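PDB 4BY6: general negative regulator of transcription subunit 2 from Saccharomyces cerevisiae, which acts as a component of the CCR4-NOT core complex, required for its integrity, in transcriptional regulation and cytoplasmic mRNA deadenylation and turnover. Local coordinates for residues G83-T88 with A105-E110; F113-K118 with E126-E131. All blocks are in the same frame, centred on the assembly; numbering follows the deposited sequence.

Contact 1: residues G83-T88 with A105-E110; sequences GVLQST and ALFQDE
The Phe-107 ring receives Leu-85 at its edge, not on a face: the CD1 methyl lies near the ring plane, 3.7 Å from Phe-107 CZ and about equally far from CE1. Two aromatic side chains of another protein chain also meet this ring, each in an edge-to-face arrangement, and Phe-94 of the same chain packs on it as well. A phenyl ring suits such a place because its rim and faces can engage several hydrophobic neighbours at once.

The second branch of Leu-85 serves a different partner. Its CD2 methyl rests 3.9 Å from CD1 of Leu-106, the two leucines running past each other in opposite directions. In Leu-85, CG stands anti to the carbonyl carbon (chi1 -72°) and the chain is then extended (chi2 173°), which carries the forked end out, so that one methyl reaches Leu-106 and the other the edge of Phe-107. Leucine fits here because one branch point supplies a methyl to each neighbour. With no hydrogen bond across the pair of segments, the contact is purely hydrophobic and small, 111 Å² in all.

Leu-85 is presented by a tightly curled backbone. Gln-86 N bonds to Gly-83 O (3.2 Å) and Ser-87 N to Val-84 O (3.0 Å), making two overlapping turns, with Leu-85 and Gln-86 both in left-handed backbone conformation. The backbone of Leu-85 also hydrogen-bonds to the other protein, which packs an aromatic side chain on this leucine too.

On the opposing side, Leu-106 and Phe-107 immediately precede Gln-108, the N-cap of helix 109-118. The arrangement is that of a turn docked on a helix entrance within the NOT2/NOT3/NOT5 C-terminal family region, at an interface between two different subunits.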
loop_
_atom_site.group_PDB
_atom_site.type_symbol
_atom_site.label_atom_id
_atom_site.label_comp_id
_atom_site.label_asym_id
_atom_site.label_seq_id
_atom_site.Cartn_x
_atom_site.Cartn_y
_atom_site.Cartn_z
ATOM N N GLY E 83 25.561 -25.842 -15.213
ATOM C CA GLY E 83 26.961 -25.984 -14.845
ATOM C C GLY E 83 27.548 -25.051 -13.802
ATOM O O GLY E 83 28.744 -24.752 -13.821
ATOM N N VAL E 84 26.713 -24.565 -12.895
ATOM C CA VAL E 84 27.212 -23.812 -11.759
ATOM C C VAL E 84 28.139 -24.723 -10.962
ATOM O O VAL E 84 27.709 -25.787 -10.507
ATOM C CB VAL E 84 26.057 -23.298 -10.875
ATOM C CG1 VAL E 84 26.577 -22.539 -9.654
ATOM C CG2 VAL E 84 25.108 -22.442 -11.698
ATOM N N LEU E 85 29.414 -24.351 -10.859
ATOM C CA LEU E 85 30.393 -25.143 -10.103
ATOM C C LEU E 85 30.355 -26.600 -10.549
ATOM O O LEU E 85 30.308 -27.520 -9.723
ATOM C CB LEU E 85 30.132 -25.048 -8.595
ATOM C CG LEU E 85 30.462 -23.705 -7.925
ATOM C CD1 LEU E 85 30.012 -23.670 -6.471
ATOM C CD2 LEU E 85 31.944 -23.386 -8.006
ATOM N N GLN E 86 30.319 -26.778 -11.870
ATOM C CA GLN E 86 30.444 -28.067 -12.532
ATOM C C GLN E 86 29.327 -29.025 -12.209
ATOM O O GLN E 86 29.511 -30.229 -12.318
ATOM C CB GLN E 86 31.780 -28.707 -12.183
ATOM C CG GLN E 86 32.954 -27.776 -12.398
ATOM C CD GLN E 86 34.164 -28.492 -12.919
ATOM O OE1 GLN E 86 35.104 -28.766 -12.169
ATOM N NE2 GLN E 86 34.156 -28.803 -14.214
ATOM N N SER E 87 28.165 -28.491 -11.841
ATOM C CA SER E 87 27.004 -29.323 -11.518
ATOM C C SER E 87 26.426 -29.993 -12.761
ATOM O O SER E 87 26.231 -29.350 -13.793
ATOM C CB SER E 87 25.933 -28.491 -10.817
ATOM O OG SER E 87 24.746 -29.240 -10.638
ATOM N N THR E 88 26.163 -31.293 -12.667
ATOM C CA THR E 88 25.598 -32.015 -13.807
ATOM C C THR E 88 24.076 -31.875 -13.811
ATOM O O THR E 88 23.387 -32.401 -14.694
ATOM C CB THR E 88 25.981 -33.525 -13.794
ATOM O OG1 THR E 88 25.182 -34.239 -12.843
ATOM C CG2 THR E 88 27.437 -33.702 -13.452
ATOM N N ALA E 105 34.201 -25.739 0.133
ATOM C CA ALA E 105 35.504 -25.169 0.428
ATOM C C ALA E 105 35.828 -23.895 -0.351
ATOM O O ALA E 105 36.717 -23.144 0.048
ATOM C CB ALA E 105 36.590 -26.213 0.147
ATOM N N LEU E 106 35.142 -23.660 -1.466
ATOM C CA LEU E 106 35.476 -22.511 -2.314
ATOM C C LEU E 106 34.836 -21.240 -1.800
ATOM O O LEU E 106 35.166 -20.152 -2.250
ATOM C CB LEU E 106 35.037 -22.746 -3.757
ATOM C CG LEU E 106 35.750 -23.877 -4.475
ATOM C CD1 LEU E 106 35.071 -24.103 -5.779
ATOM C CD2 LEU E 106 37.140 -23.472 -4.682
ATOM N N PHE E 107 33.916 -21.387 -0.855
ATOM C CA PHE E 107 33.143 -20.251 -0.376
ATOM C C PHE E 107 33.848 -19.517 0.758
ATOM O O PHE E 107 34.595 -20.123 1.533
ATOM C CB PHE E 107 31.766 -20.713 0.099
ATOM C CG PHE E 107 30.982 -21.446 -0.943
ATOM C CD1 PHE E 107 31.088 -21.095 -2.287
ATOM C CD2 PHE E 107 30.111 -22.471 -0.586
ATOM C CE1 PHE E 107 30.340 -21.768 -3.257
ATOM C CE2 PHE E 107 29.361 -23.143 -1.554
ATOM C CZ PHE E 107 29.476 -22.788 -2.881
ATOM N N GLN E 108 33.605 -18.213 0.863
ATOM C CA GLN E 108 34.131 -17.461 1.991
ATOM C C GLN E 108 33.329 -17.687 3.290
ATOM O O GLN E 108 32.153 -18.101 3.258
ATOM C CB GLN E 108 34.162 -15.987 1.633
ATOM C CG GLN E 108 34.903 -15.726 0.348
ATOM C CD GLN E 108 35.079 -14.252 0.103
ATOM O OE1 GLN E 108 34.983 -13.442 1.031
ATOM N NE2 GLN E 108 35.307 -13.884 -1.148
ATOM N N ASP E 109 33.952 -17.365 4.422
ATOM C CA ASP E 109 33.334 -17.593 5.726
ATOM C C ASP E 109 31.891 -17.086 5.744
ATOM O O ASP E 109 30.975 -17.831 6.119
ATOM C CB ASP E 109 34.124 -16.893 6.851
ATOM C CG ASP E 109 35.527 -17.470 7.076
ATOM O OD1 ASP E 109 35.852 -18.571 6.560
ATOM O OD2 ASP E 109 36.322 -16.779 7.768
ATOM N N GLU E 110 31.689 -15.835 5.328
ATOM C CA GLU E 110 30.349 -15.249 5.352
ATOM C C GLU E 110 29.361 -16.087 4.566
ATOM O O GLU E 110 28.253 -16.338 5.044
ATOM C CB GLU E 110 30.341 -13.832 4.805
ATOM C CG GLU E 110 30.469 -12.771 5.842
ATOM C CD GLU E 110 31.852 -12.217 5.882
ATOM O OE1 GLU E 110 32.797 -12.995 5.582
ATOM O OE2 GLU E 110 31.990 -11.011 6.200
#

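Contact 2: residues F113-K118 with E126-E131; sequences FFLFYK and ELTYLE
Thr-128 sets its two branches against neighbouring residues of the opposing helix, the methyl on Leu-115 and the hydroxyl beside Phe-116. With OG1 between the backbone N and the carbonyl carbon (chi1 50°), CG2 falls anti to the carbonyl carbon and sits 3.8 Å from Leu-115 CB, the two side chains crossing at about a right angle. OG1 lies 3.5 Å from Phe-116 CB, at the edge of the phenyl ring and near its plane. This is packing only; the hydroxyl finds its polar partners in its own helix, at the carbonyl oxygens of Ile-124 and Gln-125.

Phe-116 turns CG anti to its N (chi1 172°), which carries the ring alongside helix 126-131, where CE1 comes within 4.4 Å of Tyr-129 CB. Tyr-129 touches through CB alone, its ring turned from helix 113-118. Next in sequence, Tyr-117 offers a ring face to Phe-116, whose CD2 stands 3.9 Å above its plane and over its centre. Trp-146 and Tyr-139 of the antiparallel beta-sheet also meet the Phe-116 ring edge-to-face.

Segments 113-118 and 126-131 run roughly antiparallel, with 138° between their N-to-C directions, and their axes approach to 8.7 Å. The CA atoms of Phe-116 and Thr-128 approach to 6.0 Å, where a short, beta-branched residue fits well between the helices. With an alanine here, both OG1 and CG2 are gone, which would probably deprive Leu-115 of its methyl partner and open a gap beside Phe-116 CB.

Chemically, the contact between the two segments is packing without a hydrogen bond, although Gln-125 NE2, just before 126-131, bonds to Phe-116 O. The one hydroxyl at the centre can be buried there because backbone carbonyls of the preceding helical turn satisfy it, so its burial need not leave a polar atom without a partner.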
loop_
_atom_site.group_PDB
_atom_site.type_symbol
_atom_site.label_atom_id
_atom_site.label_comp_id
_atom_site.label_asym_id
_atom_site.label_seq_id
_atom_site.Cartn_x
_atom_site.Cartn_y
_atom_site.Cartn_z
ATOM N N PHE E 113 28.368 -18.957 6.657
ATOM C CA PHE E 113 27.465 -18.512 7.707
ATOM C C PHE E 113 26.033 -18.393 7.167
ATOM O O PHE E 113 25.069 -18.847 7.794
ATOM C CB PHE E 113 27.912 -17.171 8.277
ATOM C CG PHE E 113 29.158 -17.238 9.097
ATOM C CD1 PHE E 113 29.450 -18.364 9.850
ATOM C CD2 PHE E 113 30.029 -16.153 9.136
ATOM C CE1 PHE E 113 30.595 -18.408 10.629
ATOM C CE2 PHE E 113 31.186 -16.187 9.909
ATOM C CZ PHE E 113 31.479 -17.311 10.649
ATOM N N PHE E 114 25.908 -17.748 6.010
ATOM C CA PHE E 114 24.627 -17.575 5.345
ATOM C C PHE E 114 23.909 -18.914 5.151
ATOM O O PHE E 114 22.745 -19.088 5.542
ATOM C CB PHE E 114 24.836 -16.905 4.000
ATOM C CG PHE E 114 23.580 -16.667 3.247
ATOM C CD1 PHE E 114 22.918 -15.449 3.358
ATOM C CD2 PHE E 114 23.057 -17.658 2.415
ATOM C CE1 PHE E 114 21.738 -15.210 2.660
ATOM C CE2 PHE E 114 21.867 -17.435 1.703
ATOM C CZ PHE E 114 21.212 -16.208 1.825
ATOM N N LEU E 115 24.606 -19.854 4.523
ATOM C CA LEU E 115 24.046 -21.187 4.334
ATOM C C LEU E 115 23.670 -21.870 5.654
ATOM O O LEU E 115 22.567 -22.399 5.789
ATOM C CB LEU E 115 25.042 -22.051 3.573
ATOM C CG LEU E 115 25.158 -21.670 2.110
ATOM C CD1 LEU E 115 26.349 -22.402 1.502
ATOM C CD2 LEU E 115 23.835 -22.006 1.387
ATOM N N PHE E 116 24.585 -21.841 6.623
ATOM C CA PHE E 116 24.375 -22.475 7.925
ATOM C C PHE E 116 23.129 -21.927 8.645
ATOM O O PHE E 116 22.429 -22.654 9.347
ATOM C CB PHE E 116 25.617 -22.281 8.798
ATOM C CG PHE E 116 25.441 -22.717 10.226
ATOM C CD1 PHE E 116 25.694 -24.021 10.603
ATOM C CD2 PHE E 116 25.025 -21.808 11.202
ATOM C CE1 PHE E 116 25.545 -24.431 11.925
ATOM C CE2 PHE E 116 24.878 -22.201 12.532
ATOM C CZ PHE E 116 25.144 -23.513 12.896
ATOM N N TYR E 117 22.865 -20.639 8.475
ATOM C CA TYR E 117 21.712 -20.020 9.103
ATOM C C TYR E 117 20.468 -20.075 8.222
ATOM O O TYR E 117 19.397 -19.689 8.673
ATOM C CB TYR E 117 22.006 -18.569 9.451
ATOM C CG TYR E 117 22.815 -18.392 10.703
ATOM C CD1 TYR E 117 22.240 -18.571 11.959
ATOM C CD2 TYR E 117 24.157 -18.037 10.639
ATOM C CE1 TYR E 117 22.969 -18.397 13.119
ATOM C CE2 TYR E 117 24.902 -17.869 11.801
ATOM C CZ TYR E 117 24.299 -18.044 13.040
ATOM O OH TYR E 117 25.049 -17.876 14.191
ATOM N N LYS E 118 20.595 -20.516 6.968
ATOM C CA LYS E 118 19.422 -20.508 6.084
ATOM C C LYS E 118 18.788 -21.884 5.852
ATOM O O LYS E 118 17.604 -21.973 5.515
ATOM C CB LYS E 118 19.760 -19.890 4.729
ATOM C CG LYS E 118 18.539 -19.302 4.044
ATOM C CD LYS E 118 18.701 -19.184 2.526
ATOM C CE LYS E 118 17.422 -18.671 1.860
ATOM N NZ LYS E 118 17.670 -18.239 0.452
ATOM N N GLU E 126 25.341 -29.082 7.661
ATOM C CA GLU E 126 26.417 -29.910 8.183
ATOM C C GLU E 126 27.771 -29.643 7.479
ATOM O O GLU E 126 28.840 -29.642 8.114
ATOM C CB GLU E 126 26.055 -31.384 8.060
ATOM C CG GLU E 126 27.105 -32.322 8.628
ATOM C CD GLU E 126 27.113 -32.351 10.150
ATOM O OE1 GLU E 126 26.159 -31.839 10.780
ATOM O OE2 GLU E 126 28.095 -32.870 10.715
ATOM N N LEU E 127 27.740 -29.444 6.169
ATOM C CA LEU E 127 28.984 -29.231 5.460
ATOM C C LEU E 127 29.597 -27.867 5.836
ATOM O O LEU E 127 30.810 -27.752 6.049
ATOM C CB LEU E 127 28.761 -29.358 3.954
ATOM C CG LEU E 127 28.512 -30.772 3.403
ATOM C CD1 LEU E 127 28.561 -30.744 1.900
ATOM C CD2 LEU E 127 29.502 -31.816 3.924
ATOM N N THR E 128 28.763 -26.843 5.955
ATOM C CA THR E 128 29.270 -25.542 6.379
ATOM C C THR E 128 29.743 -25.575 7.841
ATOM O O THR E 128 30.687 -24.896 8.213
ATOM C CB THR E 128 28.222 -24.434 6.197
ATOM O OG1 THR E 128 26.975 -24.842 6.773
ATOM C CG2 THR E 128 28.023 -24.155 4.717
ATOM N N TYR E 129 29.077 -26.350 8.679
ATOM C CA TYR E 129 29.577 -26.527 10.024
ATOM C C TYR E 129 30.983 -27.142 9.997
ATOM O O TYR E 129 31.894 -26.675 10.683
ATOM C CB TYR E 129 28.636 -27.410 10.848
ATOM C CG TYR E 129 29.281 -27.902 12.124
ATOM C CD1 TYR E 129 29.324 -27.099 13.243
ATOM C CD2 TYR E 129 29.897 -29.154 12.188
ATOM C CE1 TYR E 129 29.913 -27.537 14.413
ATOM C CE2 TYR E 129 30.498 -29.597 13.352
ATOM C CZ TYR E 129 30.502 -28.782 14.465
ATOM O OH TYR E 129 31.103 -29.188 15.635
ATOM N N LEU E 130 31.161 -28.195 9.210
ATOM C CA LEU E 130 32.463 -28.867 9.179
ATOM C C LEU E 130 33.563 -27.975 8.619
ATOM O O LEU E 130 34.692 -27.984 9.116
ATOM C CB LEU E 130 32.382 -30.150 8.364
ATOM C CG LEU E 130 31.450 -31.199 8.952
ATOM C CD1 LEU E 130 31.222 -32.286 7.946
ATOM C CD2 LEU E 130 32.017 -31.755 10.232
ATOM N N GLU E 131 33.220 -27.205 7.588
ATOM C CA GLU E 131 34.167 -26.308 6.940
ATOM C C GLU E 131 34.547 -25.134 7.856
ATOM O O GLU E 131 35.712 -24.727 7.937
ATOM C CB GLU E 131 33.584 -25.806 5.632
ATOM C CG GLU E 131 34.453 -24.829 4.901
ATOM C CD GLU E 131 35.718 -25.444 4.346
ATOM O OE1 GLU E 131 35.757 -26.676 4.134
ATOM O OE2 GLU E 131 36.679 -24.678 4.122
#

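In the fold
Contact 1 leads into contact 2 along the chain: its second segment opens helix 109-118, whose later turns then pack on helix 126-131. The two centres are about 13 Å apart, and the contacts meet where Ala-105 CA lies 3.9 Å from Glu-131 OE2. Arg-135 ties them further, forming salt bridges with both Asp-109 and Glu-131 and a hydrogen bond to the Phe-107 carbonyl. Residues of both contacts also face another protein, so both the turn and the helical hairpin contribute to contacts with another subunit, probably as parts of one interface. A glycerol, probably from the crystallisation liquor, lies about 4 Å from the Tyr-129 side chain and hydrogen-bonds to Glu-126, beside contact 2.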